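Local coordinates for protein ComZ (Thermus thermophilus, PDB 6QVI) that probably serves as a DNA receptor at the tip of the competence-associated pilus, joining a pseudopilin-like domain to a beta-solenoid domain, at residues A[197-202]-A[428-433]; A[216-221]-A[243-248]; A[329-334]-A[377-382]; A[15-20]-A[117-122]; A[104-109]-A[128-133]. All coordinates share one frame; numbering follows the deposited sequence.

Contact 1. Residues A[197-202]-A[428-433]; sequences RVEPSY and FPNHAL
Two backbone hydrogen bonds join loop 197-202 to Phe428 in a single beta bridge that pairs Phe428 with Val198. Phe428 N donates to Arg197 O at 2.8 Å, in the plane of that carbonyl. In return Phe428 O accepts from Glu199 N at 2.7 Å, nearly along its own C=O axis, and Val198 CA turns a hydrogen to the same oxygen. Both polar backbone atoms of a buried phenylalanine are thereby satisfied.

The main apolar contact is a CH-pi interaction. Pro429, which follows a cis peptide bond, sets CD over the centre of the Tyr202 ring, 3.7 Å from the ring centroid and 12° off its normal. Proline suits this place because its CD hydrogens, next to nitrogen, are slightly polarised and the rigid ring holds them over the tyrosine. With CG anti to the carbonyl carbon (chi1 -73°), the Tyr202 ring is brought toward Pro429.

Among the polar side chains, the Glu199 carboxylate and Asn430 amide stack with their planes 21° apart. Glu199 OE2 lies 3.7 Å from Asn430 ND2, a loose approach with no hydrogen bond.

Around the bridge, Val198 and Phe428 both touch Met449 of strand 447-449, and Phe428 also meets Tyr389 of strand 387-392. The end of Arg197 leads away from Phe428 to a salt bridge with Asp388 on that same strand.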
# COMPACT_ATOMS: atom_id res chain seq x y z
N ARG A 197 -1.88 -2.17 21.85
CA ARG A 197 -2.24 -2.98 20.67
C ARG A 197 -1.19 -2.92 19.54
O ARG A 197 -1.32 -3.67 18.56
CB ARG A 197 -3.59 -2.54 20.14
CG ARG A 197 -4.64 -2.33 21.24
CD ARG A 197 -4.64 -3.50 22.20
NE ARG A 197 -5.73 -4.44 22.02
CZ ARG A 197 -6.85 -4.38 22.72
NH1 ARG A 197 -7.04 -3.43 23.62
NH2 ARG A 197 -7.79 -5.26 22.50
N VAL A 198 -0.23 -1.97 19.58
CA VAL A 198 0.72 -1.75 18.49
C VAL A 198 2.15 -2.05 18.95
O VAL A 198 2.50 -1.86 20.12
CB VAL A 198 0.59 -0.32 17.93
CG1 VAL A 198 -0.86 0.01 17.70
CG2 VAL A 198 1.19 0.71 18.87
N GLU A 199 2.95 -2.52 17.99
CA GLU A 199 4.37 -2.79 18.18
C GLU A 199 5.14 -1.52 18.56
O GLU A 199 4.83 -0.44 18.06
CB GLU A 199 4.97 -3.37 16.90
CG GLU A 199 4.48 -4.76 16.53
CD GLU A 199 5.30 -5.85 17.20
OE1 GLU A 199 4.71 -6.65 17.95
OE2 GLU A 199 6.53 -5.89 16.97
N PRO A 200 6.14 -1.63 19.48
CA PRO A 200 6.96 -0.46 19.85
C PRO A 200 7.45 0.41 18.69
O PRO A 200 7.25 1.63 18.69
CB PRO A 200 8.14 -1.09 20.59
CG PRO A 200 7.59 -2.36 21.17
CD PRO A 200 6.49 -2.84 20.25
N SER A 201 8.11 -0.20 17.71
CA SER A 201 8.64 0.56 16.58
C SER A 201 7.56 1.27 15.79
O SER A 201 7.88 2.08 14.91
CB SER A 201 9.42 -0.36 15.63
OG SER A 201 9.47 0.19 14.32
N TYR A 202 6.29 1.01 16.10
CA TYR A 202 5.18 1.57 15.33
C TYR A 202 4.32 2.53 16.13
O TYR A 202 3.29 2.98 15.62
CB TYR A 202 4.32 0.42 14.78
CG TYR A 202 4.98 -0.34 13.64
CD1 TYR A 202 5.80 -1.43 13.91
CD2 TYR A 202 4.81 0.04 12.31
CE1 TYR A 202 6.42 -2.13 12.90
CE2 TYR A 202 5.43 -0.66 11.28
CZ TYR A 202 6.23 -1.75 11.59
OH TYR A 202 6.87 -2.46 10.61
N PHE A 428 -0.30 -5.26 16.47
CA PHE A 428 -0.34 -4.56 15.20
C PHE A 428 1.01 -3.91 14.90
O PHE A 428 1.62 -3.31 15.79
CB PHE A 428 -1.41 -3.48 15.24
CG PHE A 428 -2.15 -3.30 13.96
CD1 PHE A 428 -2.95 -4.32 13.47
CD2 PHE A 428 -2.04 -2.13 13.23
CE1 PHE A 428 -3.64 -4.17 12.28
CE2 PHE A 428 -2.72 -1.98 12.04
CZ PHE A 428 -3.53 -3.00 11.56
N PRO A 429 1.48 -3.97 13.65
CA PRO A 429 0.74 -4.60 12.56
C PRO A 429 1.26 -5.99 12.23
O PRO A 429 1.17 -6.40 11.08
CB PRO A 429 0.99 -3.65 11.39
CG PRO A 429 2.37 -3.06 11.68
CD PRO A 429 2.70 -3.32 13.15
N ASN A 430 1.79 -6.65 13.22
CA ASN A 430 2.19 -7.99 12.99
C ASN A 430 0.97 -8.84 13.30
O ASN A 430 1.14 -10.02 13.42
CB ASN A 430 3.31 -8.38 13.93
CG ASN A 430 4.62 -7.75 13.54
OD1 ASN A 430 4.68 -6.93 12.64
ND2 ASN A 430 5.68 -8.14 14.22
N HIS A 431 -0.23 -8.31 13.30
CA HIS A 431 -1.39 -9.10 13.58
C HIS A 431 -2.52 -8.28 13.10
O HIS A 431 -2.93 -7.36 13.76
CB HIS A 431 -1.51 -9.26 15.06
CG HIS A 431 -2.72 -10.00 15.48
ND1 HIS A 431 -3.25 -9.89 16.74
CD2 HIS A 431 -3.52 -10.86 14.81
CE1 HIS A 431 -4.32 -10.65 16.83
NE2 HIS A 431 -4.51 -11.24 15.67
N ALA A 432 -3.04 -8.61 11.94
CA ALA A 432 -4.09 -7.81 11.37
C ALA A 432 -5.24 -8.57 10.79
O ALA A 432 -5.08 -9.62 10.22
CB ALA A 432 -3.50 -6.94 10.29
N LEU A 433 -6.42 -8.00 10.92
CA LEU A 433 -7.62 -8.60 10.35
C LEU A 433 -8.15 -7.62 9.33
O LEU A 433 -8.37 -6.44 9.64
CB LEU A 433 -8.67 -8.89 11.41
CG LEU A 433 -9.97 -9.46 10.87
CD1 LEU A 433 -9.67 -10.73 10.12
CD2 LEU A 433 -10.97 -9.70 12.01

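Contact 2. Residues A[216-221]-A[243-248]; sequences YGKISV and AQDITG
Lys218 starts with CG anti to its own carbonyl carbon, then bends twice, at chi3 (82°) and chi4 (75°), so that its ammonium folds back to Asp245. The aspartate also has CG anti to its carbonyl carbon, and the two side chains cross at about a right angle. Lys218 NZ reaches Asp245 OD2 at 2.6 Å in a salt bridge, coming from above the carboxylate plane, while Lys218 CG rests 3.4 Å from Asp245 CG. A long flexible lysine can make such a bend, and its CB and CG lie against the acid whose charge it would balance. The other oxygen, OD1, accepts a hydrogen bond from Arg241 N, which would hold the carboxylate in its rotation.

Beyond this pair the backbones run parallel. Ile219 N donates to Asp245 O at 3.0 Å, and Ile219 O accepts from Thr247 N at 2.8 Å. A further bond, from Val221 N to Thr247 O, is weak, with an angle of 127° at the hydrogen. Thr247 CG2 and Ser220 OG lie on one face, 3.6 Å apart, and Tyr172 touches both residues. On the other face Ile219 CD1 meets Ile246 CG2 at 4.3 Å, and both isoleucines reach Val239. At Gly248 a CB would clash with Val221 O; its CA instead makes a CA-H...O contact with that oxygen.

Strands 172-176, 218-221 and 246-247 follow one another across a parallel sheet. This pairing of strands with aligned side chains, here isoleucine beside isoleucine, is characteristic of a beta-solenoid, the fold of this domain.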
# COMPACT_ATOMS: atom_id res chain seq x y z
N TYR A 216 -7.45 12.27 -11.56
CA TYR A 216 -8.28 13.01 -12.49
C TYR A 216 -9.04 14.08 -11.77
O TYR A 216 -9.85 13.78 -10.95
CB TYR A 216 -9.30 12.10 -13.16
CG TYR A 216 -8.74 11.11 -14.12
CD1 TYR A 216 -8.08 11.50 -15.25
CD2 TYR A 216 -8.90 9.77 -13.91
CE1 TYR A 216 -7.58 10.58 -16.13
CE2 TYR A 216 -8.40 8.86 -14.78
CZ TYR A 216 -7.74 9.27 -15.88
OH TYR A 216 -7.25 8.34 -16.74
N GLY A 217 -8.81 15.33 -12.12
CA GLY A 217 -9.52 16.43 -11.50
C GLY A 217 -8.68 17.49 -10.84
O GLY A 217 -7.49 17.36 -10.77
N LYS A 218 -9.34 18.54 -10.39
CA LYS A 218 -8.74 19.65 -9.65
C LYS A 218 -9.09 19.53 -8.16
O LYS A 218 -9.82 18.64 -7.74
CB LYS A 218 -9.20 20.98 -10.23
CG LYS A 218 -9.03 21.09 -11.73
CD LYS A 218 -9.94 22.14 -12.30
CE LYS A 218 -9.31 23.48 -12.12
NZ LYS A 218 -8.20 23.62 -13.12
N ILE A 219 -8.50 20.41 -7.35
CA ILE A 219 -8.77 20.51 -5.93
C ILE A 219 -8.69 21.97 -5.53
O ILE A 219 -7.92 22.75 -6.11
CB ILE A 219 -7.81 19.69 -5.03
CG1 ILE A 219 -6.41 20.31 -5.03
CG2 ILE A 219 -7.76 18.24 -5.45
CD1 ILE A 219 -5.65 20.01 -3.78
N SER A 220 -9.50 22.34 -4.54
CA SER A 220 -9.52 23.69 -3.99
C SER A 220 -9.18 23.60 -2.52
O SER A 220 -9.58 22.65 -1.84
CB SER A 220 -10.88 24.37 -4.19
OG SER A 220 -10.79 25.79 -4.07
N VAL A 221 -8.43 24.57 -2.02
CA VAL A 221 -8.01 24.55 -0.63
C VAL A 221 -8.24 25.94 -0.04
O VAL A 221 -7.61 26.92 -0.46
CB VAL A 221 -6.54 24.11 -0.50
CG1 VAL A 221 -5.97 24.56 0.83
CG2 VAL A 221 -6.44 22.61 -0.63
N ALA A 243 0.29 21.77 -12.06
CA ALA A 243 0.08 22.64 -10.92
C ALA A 243 -1.14 23.55 -11.08
O ALA A 243 -1.60 24.12 -10.11
CB ALA A 243 1.32 23.49 -10.68
N GLN A 244 -1.64 23.71 -12.31
CA GLN A 244 -2.81 24.53 -12.59
C GLN A 244 -4.02 24.05 -11.78
O GLN A 244 -4.84 24.86 -11.33
CB GLN A 244 -3.18 24.48 -14.06
CG GLN A 244 -2.04 24.58 -15.02
CD GLN A 244 -1.48 23.23 -15.31
OE1 GLN A 244 -0.29 22.96 -15.12
NE2 GLN A 244 -2.35 22.34 -15.76
N ASP A 245 -4.17 22.73 -11.62
CA ASP A 245 -5.35 22.15 -11.00
C ASP A 245 -5.25 22.05 -9.49
O ASP A 245 -6.03 21.33 -8.86
CB ASP A 245 -5.63 20.76 -11.60
CG ASP A 245 -5.90 20.82 -13.11
OD1 ASP A 245 -5.73 19.78 -13.79
OD2 ASP A 245 -6.27 21.90 -13.62
N ILE A 246 -4.30 22.78 -8.90
CA ILE A 246 -4.21 22.96 -7.46
C ILE A 246 -4.64 24.40 -7.19
O ILE A 246 -3.84 25.32 -7.30
CB ILE A 246 -2.81 22.61 -6.95
CG1 ILE A 246 -2.46 21.18 -7.39
CG2 ILE A 246 -2.71 22.73 -5.46
CD1 ILE A 246 -1.08 20.74 -7.00
N THR A 247 -5.94 24.60 -6.97
CA THR A 247 -6.60 25.87 -6.72
C THR A 247 -6.76 26.15 -5.22
O THR A 247 -6.80 25.23 -4.39
CB THR A 247 -8.00 25.83 -7.40
OG1 THR A 247 -7.88 25.76 -8.82
CG2 THR A 247 -8.94 26.96 -6.99
N GLY A 248 -6.91 27.43 -4.89
CA GLY A 248 -7.34 27.84 -3.56
C GLY A 248 -6.59 29.02 -2.97
O GLY A 248 -5.49 29.37 -3.40

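Contact 3. Residues A[329-334]-A[377-382]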
# COMPACT_ATOMS: atom_id res chain seq x y z
N GLN A 329 -27.16 -21.42 11.47
CA GLN A 329 -28.30 -20.75 12.09
C GLN A 329 -28.07 -19.24 12.15
O GLN A 329 -28.99 -18.45 11.91
CB GLN A 329 -28.55 -21.33 13.49
CG GLN A 329 -29.29 -22.71 13.60
CD GLN A 329 -30.83 -22.59 13.79
OE1 GLN A 329 -31.38 -21.48 13.90
NE2 GLN A 329 -31.52 -23.74 13.84
N ALA A 330 -26.84 -18.81 12.44
CA ALA A 330 -26.60 -17.39 12.68
C ALA A 330 -26.86 -16.52 11.45
O ALA A 330 -27.06 -15.30 11.60
CB ALA A 330 -25.16 -17.19 13.18
N MET A 331 -26.82 -17.08 10.26
CA MET A 331 -26.97 -16.25 9.10
C MET A 331 -28.21 -16.48 8.37
O MET A 331 -28.35 -16.05 7.26
CB MET A 331 -25.84 -16.54 8.15
CG MET A 331 -24.58 -16.82 8.90
SD MET A 331 -23.28 -17.15 7.77
CE MET A 331 -22.11 -17.79 8.92
N GLN A 332 -29.15 -17.14 9.02
CA GLN A 332 -30.45 -17.47 8.47
C GLN A 332 -31.13 -16.35 7.76
O GLN A 332 -31.67 -16.53 6.71
CB GLN A 332 -31.35 -17.81 9.62
CG GLN A 332 -31.44 -19.27 10.00
CD GLN A 332 -32.30 -19.42 11.21
OE1 GLN A 332 -32.92 -18.47 11.67
NE2 GLN A 332 -32.36 -20.60 11.72
N SER A 333 -31.18 -15.22 8.42
CA SER A 333 -31.79 -14.00 7.96
C SER A 333 -31.18 -13.29 6.81
O SER A 333 -31.86 -12.55 6.13
CB SER A 333 -31.73 -13.01 9.10
OG SER A 333 -30.52 -13.11 9.81
N GLY A 334 -29.91 -13.52 6.55
CA GLY A 334 -29.20 -12.78 5.52
C GLY A 334 -28.34 -11.69 6.12
O GLY A 334 -27.68 -10.94 5.38
N GLU A 377 -21.22 -14.40 0.95
CA GLU A 377 -21.84 -13.68 -0.13
C GLU A 377 -23.32 -13.58 0.06
O GLU A 377 -23.96 -14.55 0.32
CB GLU A 377 -21.56 -14.36 -1.45
CG GLU A 377 -20.10 -14.67 -1.68
CD GLU A 377 -19.82 -15.30 -3.02
OE1 GLU A 377 -20.24 -14.77 -4.06
OE2 GLU A 377 -19.17 -16.33 -3.04
N GLY A 378 -23.87 -12.39 -0.10
CA GLY A 378 -25.29 -12.15 0.03
C GLY A 378 -25.69 -12.14 1.47
O GLY A 378 -26.78 -12.48 1.83
N ILE A 379 -24.79 -11.67 2.30
CA ILE A 379 -24.96 -11.67 3.74
C ILE A 379 -24.38 -10.35 4.23
O ILE A 379 -23.36 -9.90 3.71
CB ILE A 379 -24.23 -12.85 4.40
CG1 ILE A 379 -25.00 -14.16 4.20
CG2 ILE A 379 -23.96 -12.57 5.88
CD1 ILE A 379 -24.23 -15.39 4.67
N ASP A 380 -25.09 -9.68 5.12
CA ASP A 380 -24.49 -8.54 5.79
C ASP A 380 -23.89 -9.01 7.11
O ASP A 380 -24.22 -10.08 7.63
CB ASP A 380 -25.53 -7.44 5.98
CG ASP A 380 -25.86 -6.71 4.66
OD1 ASP A 380 -26.82 -5.91 4.58
OD2 ASP A 380 -25.11 -6.96 3.69
N ALA A 381 -22.99 -8.20 7.65
CA ALA A 381 -22.41 -8.52 8.93
C ALA A 381 -22.47 -7.29 9.81
O ALA A 381 -22.18 -6.19 9.34
CB ALA A 381 -20.95 -9.01 8.78
N VAL A 382 -22.84 -7.48 11.07
CA VAL A 382 -22.74 -6.41 12.06
C VAL A 382 -22.07 -7.04 13.27
O VAL A 382 -22.39 -8.18 13.64
CB VAL A 382 -24.13 -5.80 12.44
CG1 VAL A 382 -25.02 -5.55 11.18
CG2 VAL A 382 -24.79 -6.51 13.60
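Gly334 O is gripped by one hydrogen bond and one weaker contact. Asp380 N donates to it at 2.9 Å along a nearly straight line (162° at the hydrogen), lying in the carbonyl plane on a lone pair. Ile379 CA adds a CA-H...O contact to the same oxygen at 3.3 Å, so two consecutive residues of 377-382 converge on a single buried carbonyl.

That carbonyl is presented by two overlapping type I turns, Gln329 to Gln332 and Met331 to Gly334. In the second, Gly334 N is bonded to Met331 O at 3.1 Å. Glycine suits the end of the turn, where the backbone takes a positive phi (101°) that residues with a CB tolerate poorly. Gly378 likewise has a positive phi, at the bend between strands 374-377 and 380-383.

The side-chain contact is purely apolar. Met331 is extended beyond CG, and its SD comes to 3.7 Å from Ile379 CD1. Met331 CB lies 4.0 Å from the same methyl, so CD1 meets the thioether chain at both its root and its sulfur. The two chains cross obliquely, with Leu336 touching both. Met331 also packs on Cys345, which is disulfide-bonded to Cys327; an unbranched, polarisable methionine fits well among such groups. Asp380 turns its carboxylate to another strand, where OD2 accepts from Asn412 N.

Asp380 is further bonded through its backbone to Leu336, so the Gly334 bond starts the parallel pairing of strands 335-337 and 380-383. Short strands paired in parallel and separated by turns are characteristic of a beta-solenoid, the domain to which this contact belongs.

Contact 4. Residues A[15-20]-A[117-122]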
# COMPACT_ATOMS: atom_id res chain seq x y z
N VAL A 15 42.42 -7.43 -24.62
CA VAL A 15 41.49 -8.30 -23.93
C VAL A 15 41.59 -8.08 -22.42
O VAL A 15 40.57 -8.04 -21.72
CB VAL A 15 41.69 -9.77 -24.35
CG1 VAL A 15 40.91 -10.68 -23.45
CG2 VAL A 15 41.16 -9.98 -25.74
N GLN A 16 42.81 -7.89 -21.90
CA GLN A 16 42.86 -7.62 -20.46
C GLN A 16 42.30 -6.23 -20.13
O GLN A 16 41.80 -6.03 -19.03
CB GLN A 16 44.32 -7.74 -19.92
CG GLN A 16 45.08 -9.01 -20.30
CD GLN A 16 46.61 -8.94 -19.99
OE1 GLN A 16 47.18 -9.89 -19.46
NE2 GLN A 16 47.23 -7.79 -20.27
N ALA A 17 42.30 -5.32 -21.08
CA ALA A 17 41.72 -4.02 -20.77
C ALA A 17 40.21 -4.12 -20.73
O ALA A 17 39.55 -3.65 -19.78
CB ALA A 17 42.17 -2.99 -21.81
N PHE A 18 39.67 -4.87 -21.70
CA PHE A 18 38.25 -5.19 -21.72
C PHE A 18 37.83 -5.91 -20.44
O PHE A 18 36.84 -5.51 -19.81
CB PHE A 18 37.98 -6.03 -22.94
CG PHE A 18 37.70 -5.22 -24.15
CD1 PHE A 18 37.00 -4.02 -24.04
CD2 PHE A 18 38.18 -5.60 -25.40
CE1 PHE A 18 36.74 -3.26 -25.15
CE2 PHE A 18 37.93 -4.83 -26.52
CZ PHE A 18 37.20 -3.66 -26.39
N TYR A 19 38.56 -6.91 -20.02
CA TYR A 19 38.20 -7.63 -18.81
C TYR A 19 38.18 -6.73 -17.63
O TYR A 19 37.38 -6.87 -16.76
CB TYR A 19 39.14 -8.77 -18.54
CG TYR A 19 38.93 -9.40 -17.21
CD1 TYR A 19 38.01 -10.40 -17.04
CD2 TYR A 19 39.63 -9.00 -16.12
CE1 TYR A 19 37.79 -10.97 -15.82
CE2 TYR A 19 39.42 -9.56 -14.89
CZ TYR A 19 38.50 -10.55 -14.75
OH TYR A 19 38.29 -11.12 -13.54
N ALA A 20 39.05 -5.76 -17.61
CA ALA A 20 39.08 -4.88 -16.50
C ALA A 20 37.83 -4.08 -16.47
O ALA A 20 37.25 -3.91 -15.45
CB ALA A 20 40.26 -3.97 -16.62
N GLY A 117 47.60 -2.44 -17.97
CA GLY A 117 48.83 -2.52 -18.71
C GLY A 117 48.87 -1.61 -19.91
O GLY A 117 49.02 -2.08 -21.04
N GLY A 118 48.67 -0.31 -19.69
CA GLY A 118 48.76 0.64 -20.78
C GLY A 118 47.73 0.49 -21.88
O GLY A 118 47.92 1.03 -22.97
N ALA A 119 46.67 -0.27 -21.64
CA ALA A 119 45.53 -0.37 -22.54
C ALA A 119 44.29 0.08 -21.78
O ALA A 119 44.07 -0.31 -20.62
CB ALA A 119 45.34 -1.79 -23.10
N LYS A 120 43.48 0.88 -22.43
CA LYS A 120 42.32 1.47 -21.81
C LYS A 120 41.10 1.08 -22.64
O LYS A 120 41.12 1.16 -23.89
CB LYS A 120 42.51 2.99 -21.69
CG LYS A 120 41.42 3.74 -20.94
CD LYS A 120 41.75 5.24 -20.80
CE LYS A 120 40.55 6.00 -20.19
NZ LYS A 120 40.69 7.50 -20.12
N ALA A 121 40.06 0.61 -21.95
CA ALA A 121 38.79 0.22 -22.54
C ALA A 121 37.65 0.78 -21.71
O ALA A 121 37.73 0.93 -20.48
CB ALA A 121 38.64 -1.30 -22.63
N ARG A 122 36.53 0.98 -22.38
CA ARG A 122 35.34 1.58 -21.78
C ARG A 122 34.15 0.71 -22.16
O ARG A 122 33.94 0.41 -23.35
CB ARG A 122 35.18 3.00 -22.32
CG ARG A 122 34.21 3.91 -21.65
CD ARG A 122 34.34 5.25 -22.34
NE ARG A 122 33.06 5.92 -22.45
CZ ARG A 122 32.65 6.84 -21.60
NH1 ARG A 122 33.43 7.21 -20.58
NH2 ARG A 122 31.45 7.40 -21.77
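Helix segment 15-20 crosses strand 120-122 at an angle of 44°, with the two axes 6.9 Å apart at their closest, and no hydrogen bond links them. Small side chains make this approach possible. Ala17 CB points at the strand and lies 3.6 Å from Ala119 CB and 4.0 Å from Ala121 CB, so one methyl of the helix meets two methyls two residues apart, on the same side of the chain. The carbonyl Ala119 O also comes to 3.5 Å from Ala17 CB.

A long N-terminal helix laid against an antiparallel sheet is the hallmark of the pilin fold, here the pseudopilin-like domain, and these alanines belong to the interface between helix 12-40 and that sheet. Phe18 adds bulk at its flank. Its CB starts away from the strand, but chi1 of -87° swings the ring back until CD1 is 3.5 Å from Ala121 CB. The side chain also touches Arg525 and Leu527 of strand 517-529, so a large side chain reaches two neighbouring strands. Lys120 and Arg122 alternate with the alanines and point away from the helix, each in a long, weak ion pair with Glu113.

Contact 5. Residues A[104-109]-A[128-133]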
# COMPACT_ATOMS: atom_id res chain seq x y z
N ASP A 104 14.25 11.63 -18.90
CA ASP A 104 13.51 10.51 -18.34
C ASP A 104 14.18 10.04 -17.05
O ASP A 104 15.31 9.52 -17.08
CB ASP A 104 13.48 9.41 -19.39
CG ASP A 104 12.46 8.34 -19.12
OD1 ASP A 104 12.22 8.03 -17.93
OD2 ASP A 104 11.93 7.77 -20.10
N ASP A 105 13.49 10.17 -15.92
CA ASP A 105 14.03 9.79 -14.62
C ASP A 105 14.08 8.28 -14.41
O ASP A 105 14.34 7.83 -13.28
CB ASP A 105 13.22 10.44 -13.49
CG ASP A 105 11.74 10.03 -13.51
OD1 ASP A 105 11.10 10.07 -12.43
OD2 ASP A 105 11.22 9.66 -14.60
N GLN A 106 13.81 7.49 -15.45
CA GLN A 106 13.90 6.04 -15.39
C GLN A 106 15.07 5.48 -16.19
O GLN A 106 15.33 4.27 -16.12
CB GLN A 106 12.61 5.40 -15.88
CG GLN A 106 11.40 6.04 -15.33
CD GLN A 106 10.18 5.21 -15.61
OE1 GLN A 106 9.43 4.88 -14.69
NE2 GLN A 106 10.00 4.81 -16.86
N LEU A 107 15.70 6.30 -17.04
CA LEU A 107 16.83 5.88 -17.87
C LEU A 107 18.14 6.13 -17.13
O LEU A 107 18.44 7.27 -16.76
CB LEU A 107 16.79 6.62 -19.20
CG LEU A 107 15.50 6.32 -19.96
CD1 LEU A 107 15.64 6.71 -21.41
CD2 LEU A 107 15.25 4.80 -19.83
N PHE A 108 18.91 5.06 -16.94
CA PHE A 108 20.21 5.18 -16.31
C PHE A 108 21.29 4.53 -17.17
O PHE A 108 21.07 3.48 -17.78
CB PHE A 108 20.20 4.53 -14.93
CG PHE A 108 19.19 5.11 -13.99
CD1 PHE A 108 17.87 4.69 -14.03
CD2 PHE A 108 19.56 6.07 -13.06
CE1 PHE A 108 16.93 5.23 -13.19
CE2 PHE A 108 18.61 6.61 -12.20
CZ PHE A 108 17.30 6.18 -12.27
N THR A 109 22.46 5.17 -17.20
CA THR A 109 23.64 4.66 -17.91
C THR A 109 24.72 4.34 -16.89
O THR A 109 25.11 5.21 -16.09
CB THR A 109 24.16 5.66 -18.97
OG1 THR A 109 23.13 5.96 -19.96
CG2 THR A 109 25.45 5.14 -19.70
N ARG A 128 16.56 0.82 -18.08
CA ARG A 128 15.34 1.53 -17.83
C ARG A 128 14.92 0.84 -16.56
O ARG A 128 14.77 -0.34 -16.53
CB ARG A 128 14.34 1.29 -18.91
CG ARG A 128 12.94 1.09 -18.39
CD ARG A 128 11.95 1.98 -19.10
NE ARG A 128 12.10 1.91 -20.53
CZ ARG A 128 11.98 2.97 -21.32
NH1 ARG A 128 11.71 4.15 -20.78
NH2 ARG A 128 12.13 2.84 -22.63
N ILE A 129 14.77 1.59 -15.49
CA ILE A 129 14.46 1.05 -14.18
C ILE A 129 13.28 1.81 -13.59
O ILE A 129 13.33 3.03 -13.45
CB ILE A 129 15.64 1.13 -13.20
CG1 ILE A 129 16.90 0.55 -13.84
CG2 ILE A 129 15.28 0.45 -11.87
CD1 ILE A 129 18.07 0.64 -12.90
N SER A 130 12.23 1.06 -13.22
CA SER A 130 11.09 1.66 -12.53
C SER A 130 10.65 0.71 -11.42
O SER A 130 10.67 -0.51 -11.60
CB SER A 130 9.98 1.97 -13.53
OG SER A 130 9.41 0.80 -14.07
N ASN A 131 10.31 1.28 -10.26
CA ASN A 131 9.87 0.47 -9.13
C ASN A 131 8.34 0.36 -9.04
O ASN A 131 7.58 1.12 -9.66
CB ASN A 131 10.43 1.06 -7.83
CG ASN A 131 11.91 0.73 -7.63
OD1 ASN A 131 12.27 -0.39 -7.25
ND2 ASN A 131 12.79 1.71 -7.93
N SER A 132 7.87 -0.62 -8.27
CA SER A 132 6.43 -0.76 -8.12
C SER A 132 5.86 0.45 -7.41
O SER A 132 4.81 0.99 -7.80
CB SER A 132 6.05 -2.04 -7.38
OG SER A 132 6.14 -3.17 -8.23
N ASP A 133 6.56 0.90 -6.36
CA ASP A 133 6.10 1.96 -5.47
C ASP A 133 4.71 1.63 -4.91
O ASP A 133 3.69 2.22 -5.26
CB ASP A 133 6.15 3.32 -6.17
CG ASP A 133 5.76 4.48 -5.23
OD1 ASP A 133 5.76 4.27 -3.99
OD2 ASP A 133 5.48 5.60 -5.74
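Leu107 and Arg128 lie side by side and point the same way, cross-strand neighbours in the beta hairpin of strands 107-115 and 120-130 within the antiparallel sheet of the pseudopilin-like domain. They are directly opposed, as a non-hydrogen-bonded pair, and their side chains share one face of the sheet. Leu107 CD2 sits over one face of the guanidinium, toward its rim, 3.7 Å above the plane. The same methyl is 3.7 Å from Arg128 CB, and the bends at chi2 and chi3 bring the guanidinium back beside it. A guanidinium face is poorly hydrated, which makes a branched apolar residue a good neighbour for it.

Polar groups approach the guanidinium at its edge. Asp104 OD2 comes to 3.7 Å from Arg128 NH1, a long salt bridge with carboxylate and guanidinium planes 54° apart. The aspartate is held by its other oxygen: OD1 accepts from Gln106 N at 3.0 Å, closing an Asx turn. Gln106 crosses the arginine obliquely, its amide turned 67° from the guanidinium plane. Its long, extended chain lets OE1 reach across to Ser130 CB, a contact with the methylene and not a hydrogen bond, while Ser130 OG is bonded to Lys515 O.

Toward the helix side of the sheet, Phe108 CD1 meets Ile129 CD1 at 4.2 Å. Ile129, beta-branched and so at ease in a strand, is buried against Tyr36 of helix 12-40.

Asp104 to Leu107 is a type I turn, and its third residue supplies the backbone bond at this end of the hairpin: Ile129 N donates to Gln106 O at 2.8 Å, in the carbonyl plane, with 166° at the hydrogen.

In the fold
From the N terminus, helix 12-40 opens contact 4, which closes on the start of strand 120-130. Contact 5 opens at 104-109, before that closure, and shuts at the far end of the same strand, so the two cross, and together they bind helix, hairpin and sheet of the pseudopilin-like domain. The chain then enters the beta-solenoid domain. Contact 1 opens there at 197-202 and returns only at 428-433. Within its span lie two shorter closures in series: contact 2, joining neighbouring parallel strands, and contact 3, joining a turn to strand 380-383. The centres of contacts 3 and 4 are about 74 Å apart, on opposite sides of the chain's centre.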